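Local coordinates for protein flavoredoxin (Desulfovibrio vulgaris str. 'Miyazaki F', PDB 2D5M) that binds flavin mononucleotide and probably serves as an electron-transfer flavoprotein of the flavin reductase-like family, at residues 12-17 with 164-169; 102-107 with 140-145. All coordinates share one frame; numbering follows the deposited sequence.

Overall arrangement
Contacts 1 and 2 both reach the same antiparallel sheet of the FMN-binding domain, but on opposite sides of the centre of the chain. Their centres are 25 Å apart, and their nearest atoms are about 10 Å apart, so they do not touch. Along the chain, both segments of contact 2 fall between the two segments of contact 1. Contact 1 joins strand 14-22 to strand 162-165 and places F164 and L16 in the flavin pocket. Contact 2 ties the loop between strands 100-102 and 109-111 to strand 133-144 by a salt-bridge network. Both also meet the second subunit of the dimer.

Contact 1: 12-17 with 164-169; sequences YPTPLF and FAPVSR. With FMN (flavin mononucleotide), chain E.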
loop_
_atom_site.group_PDB
_atom_site.type_symbol
_atom_site.label_atom_id
_atom_site.label_comp_id
_atom_site.label_asym_id
_atom_site.label_seq_id
_atom_site.Cartn_x
_atom_site.Cartn_y
_atom_site.Cartn_z
ATOM N N TYR A 12 2.906 -1.160 -7.568
ATOM C CA TYR A 12 3.462 0.100 -7.103
ATOM C C TYR A 12 2.309 1.043 -6.754
ATOM O O TYR A 12 1.271 0.989 -7.449
ATOM C CB TYR A 12 4.233 0.839 -8.164
ATOM C CG TYR A 12 5.304 0.072 -8.870
ATOM C CD1 TYR A 12 6.393 -0.485 -8.166
ATOM C CD2 TYR A 12 5.260 -0.123 -10.220
ATOM C CE1 TYR A 12 7.365 -1.191 -8.809
ATOM C CE2 TYR A 12 6.271 -0.803 -10.875
ATOM C CZ TYR A 12 7.314 -1.335 -10.191
ATOM O OH TYR A 12 8.297 -2.037 -10.859
ATOM N N PRO A 13 2.482 1.937 -5.797
ATOM C CA PRO A 13 3.549 1.925 -4.789
ATOM C C PRO A 13 3.291 0.804 -3.797
ATOM O O PRO A 13 2.182 0.317 -3.674
ATOM C CB PRO A 13 3.373 3.276 -4.088
ATOM C CG PRO A 13 1.887 3.454 -4.127
ATOM C CD PRO A 13 1.492 2.995 -5.507
ATOM N N THR A 14 4.344 0.453 -3.050
ATOM C CA THR A 14 4.204 -0.305 -1.792
ATOM C C THR A 14 4.857 0.526 -0.701
ATOM O O THR A 14 5.791 1.307 -0.989
ATOM C CB THR A 14 4.744 -1.757 -1.834
ATOM O OG1 THR A 14 6.167 -1.767 -1.752
ATOM C CG2 THR A 14 4.272 -2.460 -3.104
ATOM N N PRO A 15 4.384 0.412 0.526
ATOM C CA PRO A 15 4.931 1.231 1.613
ATOM C C PRO A 15 6.180 0.623 2.191
ATOM O O PRO A 15 6.590 -0.520 1.935
ATOM C CB PRO A 15 3.782 1.235 2.609
ATOM C CG PRO A 15 3.169 -0.111 2.450
ATOM C CD PRO A 15 3.245 -0.413 0.987
ATOM N N LEU A 16 6.809 1.419 3.059
ATOM C CA LEU A 16 7.926 0.965 3.870
ATOM C C LEU A 16 7.611 1.365 5.300
ATOM O O LEU A 16 8.024 2.418 5.798
ATOM C CB LEU A 16 9.290 1.553 3.394
ATOM C CG LEU A 16 10.528 1.051 4.160
ATOM C CD1 LEU A 16 10.692 -0.435 3.977
ATOM C CD2 LEU A 16 11.770 1.820 3.731
ATOM N N PHE A 17 6.806 0.545 5.963
ATOM C CA PHE A 17 6.414 0.773 7.338
ATOM C C PHE A 17 7.422 0.146 8.298
ATOM O O PHE A 17 7.751 -1.008 8.161
ATOM C CB PHE A 17 5.057 0.123 7.581
ATOM C CG PHE A 17 3.882 0.780 6.830
ATOM C CD1 PHE A 17 2.717 0.034 6.649
ATOM C CD2 PHE A 17 3.900 2.084 6.329
ATOM C CE1 PHE A 17 1.584 0.530 6.052
ATOM C CE2 PHE A 17 2.723 2.591 5.726
ATOM C CZ PHE A 17 1.572 1.844 5.596
ATOM N N PHE A 164 8.651 1.550 -1.519
ATOM C CA PHE A 164 9.355 0.355 -1.891
ATOM C C PHE A 164 8.887 -0.166 -3.250
ATOM O O PHE A 164 7.685 -0.248 -3.504
ATOM C CB PHE A 164 9.215 -0.722 -0.825
ATOM C CG PHE A 164 9.804 -2.078 -1.124
ATOM C CD1 PHE A 164 11.187 -2.191 -1.387
ATOM C CD2 PHE A 164 9.062 -3.209 -1.157
ATOM C CE1 PHE A 164 11.757 -3.409 -1.612
ATOM C CE2 PHE A 164 9.619 -4.443 -1.328
ATOM C CZ PHE A 164 10.983 -4.561 -1.585
ATOM N N ALA A 165 9.860 -0.437 -4.122
ATOM C CA ALA A 165 9.638 -1.085 -5.416
ATOM C C ALA A 165 10.009 -2.559 -5.260
ATOM O O ALA A 165 11.222 -2.874 -5.208
ATOM C CB ALA A 165 10.475 -0.410 -6.488
ATOM N N PRO A 166 9.034 -3.464 -5.167
ATOM C CA PRO A 166 9.367 -4.861 -4.959
ATOM C C PRO A 166 9.988 -5.515 -6.188
ATOM O O PRO A 166 9.828 -5.026 -7.315
ATOM C CB PRO A 166 7.987 -5.471 -4.645
ATOM C CG PRO A 166 7.020 -4.632 -5.401
ATOM C CD PRO A 166 7.581 -3.243 -5.239
ATOM N N VAL A 167 10.700 -6.603 -5.958
ATOM C CA VAL A 167 11.328 -7.478 -6.975
ATOM C C VAL A 167 12.615 -6.829 -7.488
ATOM O O VAL A 167 13.676 -7.413 -7.381
ATOM C CB VAL A 167 10.405 -7.910 -8.120
ATOM C CG1 VAL A 167 11.109 -8.910 -9.015
ATOM C CG2 VAL A 167 9.108 -8.496 -7.576
ATOM N N SER A 168 12.489 -5.609 -8.017
ATOM C CA SER A 168 13.697 -4.861 -8.302
ATOM C C SER A 168 14.387 -4.416 -6.996
ATOM O O SER A 168 15.576 -4.153 -7.001
ATOM C CB SER A 168 13.414 -3.634 -9.156
ATOM O OG SER A 168 12.516 -2.788 -8.520
ATOM N N ARG A 169 13.664 -4.348 -5.907
ATOM C CA ARG A 169 14.222 -4.145 -4.579
ATOM C C ARG A 169 14.967 -2.815 -4.487
ATOM O O ARG A 169 16.141 -2.730 -4.233
ATOM C CB ARG A 169 15.128 -5.338 -4.160
ATOM C CG ARG A 169 14.297 -6.601 -3.938
ATOM C CD ARG A 169 15.119 -7.866 -3.793
ATOM N NE ARG A 169 14.308 -9.015 -3.512
ATOM C CZ ARG A 169 14.632 -10.286 -3.449
ATOM N NH1 ARG A 169 15.903 -10.725 -3.661
ATOM N NH2 ARG A 169 13.732 -11.223 -3.174
HETATM N N1 FMN E . 8.746 -9.223 6.581
HETATM C C2 FMN E . 7.432 -9.532 6.816
HETATM O O2 FMN E . 7.126 -10.491 7.540
HETATM N N3 FMN E . 6.446 -8.770 6.197
HETATM C C4 FMN E . 6.673 -7.731 5.322
HETATM O O4 FMN E . 5.719 -7.109 4.810
HETATM C C4A FMN E . 8.037 -7.445 5.037
HETATM N N5 FMN E . 8.335 -6.474 4.141
HETATM C C5A FMN E . 9.662 -6.138 4.040
HETATM C C6 FMN E . 10.007 -5.102 3.128
HETATM C C7 FMN E . 11.305 -4.643 2.967
HETATM C C7M FMN E . 11.667 -3.576 1.961
HETATM C C8 FMN E . 12.323 -5.238 3.803
HETATM C C8M FMN E . 13.740 -4.694 3.720
HETATM C C9 FMN E . 12.012 -6.295 4.640
HETATM C C9A FMN E . 10.712 -6.752 4.781
HETATM N N10 FMN E . 10.343 -7.845 5.595
HETATM C C10 FMN E . 9.019 -8.162 5.777
HETATM C "C1'" FMN E . 11.392 -8.607 6.328
HETATM C "C2'" FMN E . 11.481 -8.223 7.804
HETATM O "O2'" FMN E . 11.533 -6.805 7.999
HETATM C "C3'" FMN E . 12.756 -8.840 8.386
HETATM O "O3'" FMN E . 12.553 -10.272 8.409
HETATM C "C4'" FMN E . 13.127 -8.332 9.771
HETATM O "O4'" FMN E . 14.506 -8.737 9.988
HETATM C "C5'" FMN E . 12.275 -8.871 10.867
HETATM O "O5'" FMN E . 12.768 -8.315 12.128
HETATM P P FMN E . 12.341 -8.948 13.546
HETATM O O1P FMN E . 12.772 -10.422 13.557
HETATM O O2P FMN E . 10.849 -8.828 13.750
HETATM O O3P FMN E . 13.160 -8.086 14.490
#
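T14 and F164 join the two segments by hydrogen bonds. F164 N donates to T14 O at 2.9 Å, with an N-H...O angle of 163°. F164 O is gripped twice by T14. The hydroxyl OG1 of T14 donates to F164 O at 2.8 Å, coming from above the carbonyl plane, and T14 N adds a weak bond to the same oxygen. The chi1 of T14 (77°) puts OG1 between its own backbone N and carbonyl carbon. From there OG1 also meets the edge of the F164 ring, 3.3 Å from F164 CD2. The bonds lie where strands 14-22 and 162-165 run antiparallel in the sheet of the flavin reductase-like domain. P15 O, 3.8 Å from F164 CB, is buried here without a polar partner.

Apolar side chains add to this. Y12 CE1 lies 4.0 Å from A165 CB and also near P166 CD. T14 CG2 and the P166 ring meet tip to tip.

A methyl group of the flavin covers one face of the F164 ring. FMN C7M sits 3.5 Å above the plane, over the ring centre, and P166 N lies over the opposite face. L16 CD1 approaches the same methyl, 3.9 Å from FMN C7M. A181 of the second subunit also packs on F164.

Contact 2: 102-107 with 140-145; sequences PGEHVD and DVKVDE
K142 reaches from its strand to E104 in the loop, and a salt bridge joins them. K142 NZ donates to E104 OE1 at 2.7 Å. It meets that oxygen on the anti side, 31° out of the carboxylate plane. The lysine chain bends at chi3 (-124°) and at chi4, the latter turning NZ beside CG. The same ammonium donates to D140 OD2, also at 2.7 Å, through the anti lone pair of that oxygen. K142 thus stands between these two acids, whose oxygens, E104 OE1 and D140 OD2, are 4.4 Å apart. Its positive charge probably offsets their repulsion.

The network fastens the loop between strands 100-102 and 109-111 to strand 133-144 of the main sheet. E119, on the neighbouring strand 116-126, is the third carboxylate on the ammonium, through a salt bridge to K142, and accepts hydrogen bonds from the backbone N of E104 and H105.

H105 lies across D140. Its CD2 is 3.6 Å from D140 CB, and its NE2 is 3.5 Å from D140 OD2. The ring and carboxylate planes are 71° apart. D140 OD1, the second oxygen of that carboxylate, is hydrogen-bonded to S4 OG of the second subunit. K142 NZ lies near the plane of the imidazole, 3.9 Å from H105 CD2 at the ring edge.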
loop_
_atom_site.group_PDB
_atom_site.type_symbol
_atom_site.label_atom_id
_atom_site.label_comp_id
_atom_site.label_asym_id
_atom_site.label_seq_id
_atom_site.Cartn_x
_atom_site.Cartn_y
_atom_site.Cartn_z
ATOM N N PRO A 102 7.816 5.670 23.788
ATOM C CA PRO A 102 6.606 4.910 24.132
ATOM C C PRO A 102 5.356 5.532 23.531
ATOM O O PRO A 102 5.155 6.751 23.584
ATOM C CB PRO A 102 6.554 4.947 25.657
ATOM C CG PRO A 102 7.867 5.434 26.073
ATOM C CD PRO A 102 8.495 6.194 24.986
ATOM N N GLY A 103 4.479 4.701 22.969
ATOM C CA GLY A 103 3.165 5.132 22.571
ATOM C C GLY A 103 2.402 5.758 23.715
ATOM O O GLY A 103 2.565 5.372 24.865
ATOM N N GLU A 104 1.578 6.735 23.359
ATOM C CA GLU A 104 0.716 7.391 24.351
ATOM C C GLU A 104 -0.557 6.621 24.569
ATOM O O GLU A 104 -1.187 6.793 25.638
ATOM C CB GLU A 104 0.457 8.845 23.904
ATOM C CG GLU A 104 1.768 9.653 23.955
ATOM C CD GLU A 104 1.545 11.083 23.468
ATOM O OE1 GLU A 104 0.756 11.213 22.466
ATOM O OE2 GLU A 104 2.062 12.079 24.036
ATOM N N HIS A 105 -0.997 5.844 23.579
ATOM C CA HIS A 105 -2.273 5.179 23.578
ATOM C C HIS A 105 -2.156 3.653 23.574
ATOM O O HIS A 105 -3.123 2.969 23.895
ATOM C CB HIS A 105 -3.115 5.619 22.366
ATOM C CG HIS A 105 -3.315 7.092 22.312
ATOM N ND1 HIS A 105 -4.320 7.745 22.961
ATOM C CD2 HIS A 105 -2.544 8.044 21.681
ATOM C CE1 HIS A 105 -4.150 9.042 22.700
ATOM N NE2 HIS A 105 -3.100 9.257 21.946
ATOM N N VAL A 106 -1.016 3.121 23.144
ATOM C CA VAL A 106 -0.842 1.653 22.967
ATOM C C VAL A 106 0.530 1.269 23.532
ATOM O O VAL A 106 1.434 2.099 23.596
ATOM C CB VAL A 106 -1.006 1.160 21.524
ATOM C CG1 VAL A 106 -2.280 1.733 20.874
ATOM C CG2 VAL A 106 0.202 1.523 20.669
ATOM N N ASP A 107 0.587 -0.015 23.859
ATOM C CA ASP A 107 1.775 -0.621 24.492
ATOM C C ASP A 107 2.840 -1.028 23.479
ATOM O O ASP A 107 3.089 -2.233 23.240
ATOM C CB ASP A 107 1.329 -1.819 25.304
ATOM C CG ASP A 107 2.439 -2.384 26.162
ATOM O OD1 ASP A 107 3.436 -1.661 26.424
ATOM O OD2 ASP A 107 2.271 -3.553 26.589
ATOM N N ASP A 140 -4.125 6.614 17.026
ATOM C CA ASP A 140 -3.608 7.966 16.880
ATOM C C ASP A 140 -2.625 7.977 15.756
ATOM O O ASP A 140 -1.902 7.018 15.514
ATOM C CB ASP A 140 -2.893 8.433 18.164
ATOM C CG ASP A 140 -2.657 9.918 18.234
ATOM O OD1 ASP A 140 -3.433 10.694 17.634
ATOM O OD2 ASP A 140 -1.712 10.356 18.915
ATOM N N VAL A 141 -2.584 9.083 15.046
ATOM C CA VAL A 141 -1.557 9.396 14.054
ATOM C C VAL A 141 -0.856 10.686 14.511
ATOM O O VAL A 141 -1.512 11.703 14.739
ATOM C CB VAL A 141 -2.199 9.589 12.675
ATOM C CG1 VAL A 141 -1.095 9.985 11.677
ATOM C CG2 VAL A 141 -2.990 8.369 12.235
ATOM N N LYS A 142 0.446 10.621 14.681
ATOM C CA LYS A 142 1.274 11.704 15.156
ATOM C C LYS A 142 2.207 12.159 14.052
ATOM O O LYS A 142 2.869 11.333 13.425
ATOM C CB LYS A 142 2.114 11.294 16.388
ATOM C CG LYS A 142 1.295 11.195 17.679
ATOM C CD LYS A 142 2.261 11.078 18.858
ATOM C CE LYS A 142 2.003 9.857 19.684
ATOM N NZ LYS A 142 0.611 9.808 20.217
ATOM N N VAL A 143 2.268 13.453 13.848
ATOM C CA VAL A 143 3.109 14.019 12.755
ATOM C C VAL A 143 3.882 15.176 13.303
ATOM O O VAL A 143 3.370 16.019 14.026
ATOM C CB VAL A 143 2.217 14.410 11.581
ATOM C CG1 VAL A 143 3.074 15.029 10.470
ATOM C CG2 VAL A 143 1.433 13.227 11.031
ATOM N N ASP A 144 5.132 15.290 12.929
ATOM C CA ASP A 144 5.965 16.453 13.261
ATOM C C ASP A 144 5.235 17.743 12.859
ATOM O O ASP A 144 4.715 17.878 11.733
ATOM C CB ASP A 144 7.303 16.346 12.547
ATOM C CG ASP A 144 8.350 15.409 13.089
ATOM O OD1 ASP A 144 8.107 14.923 14.205
ATOM O OD2 ASP A 144 9.374 15.151 12.438
ATOM N N GLU A 145 5.240 18.708 13.765
ATOM C CA GLU A 145 4.570 19.971 13.460
ATOM C C GLU A 145 5.116 20.625 12.185
ATOM O O GLU A 145 4.367 21.279 11.475
ATOM C CB GLU A 145 4.777 20.966 14.587
ATOM C CG GLU A 145 4.384 20.480 15.972
ATOM C CD GLU A 145 4.832 21.461 17.054
ATOM O OE1 GLU A 145 4.040 21.532 18.016
ATOM O OE2 GLU A 145 5.879 22.118 16.988
#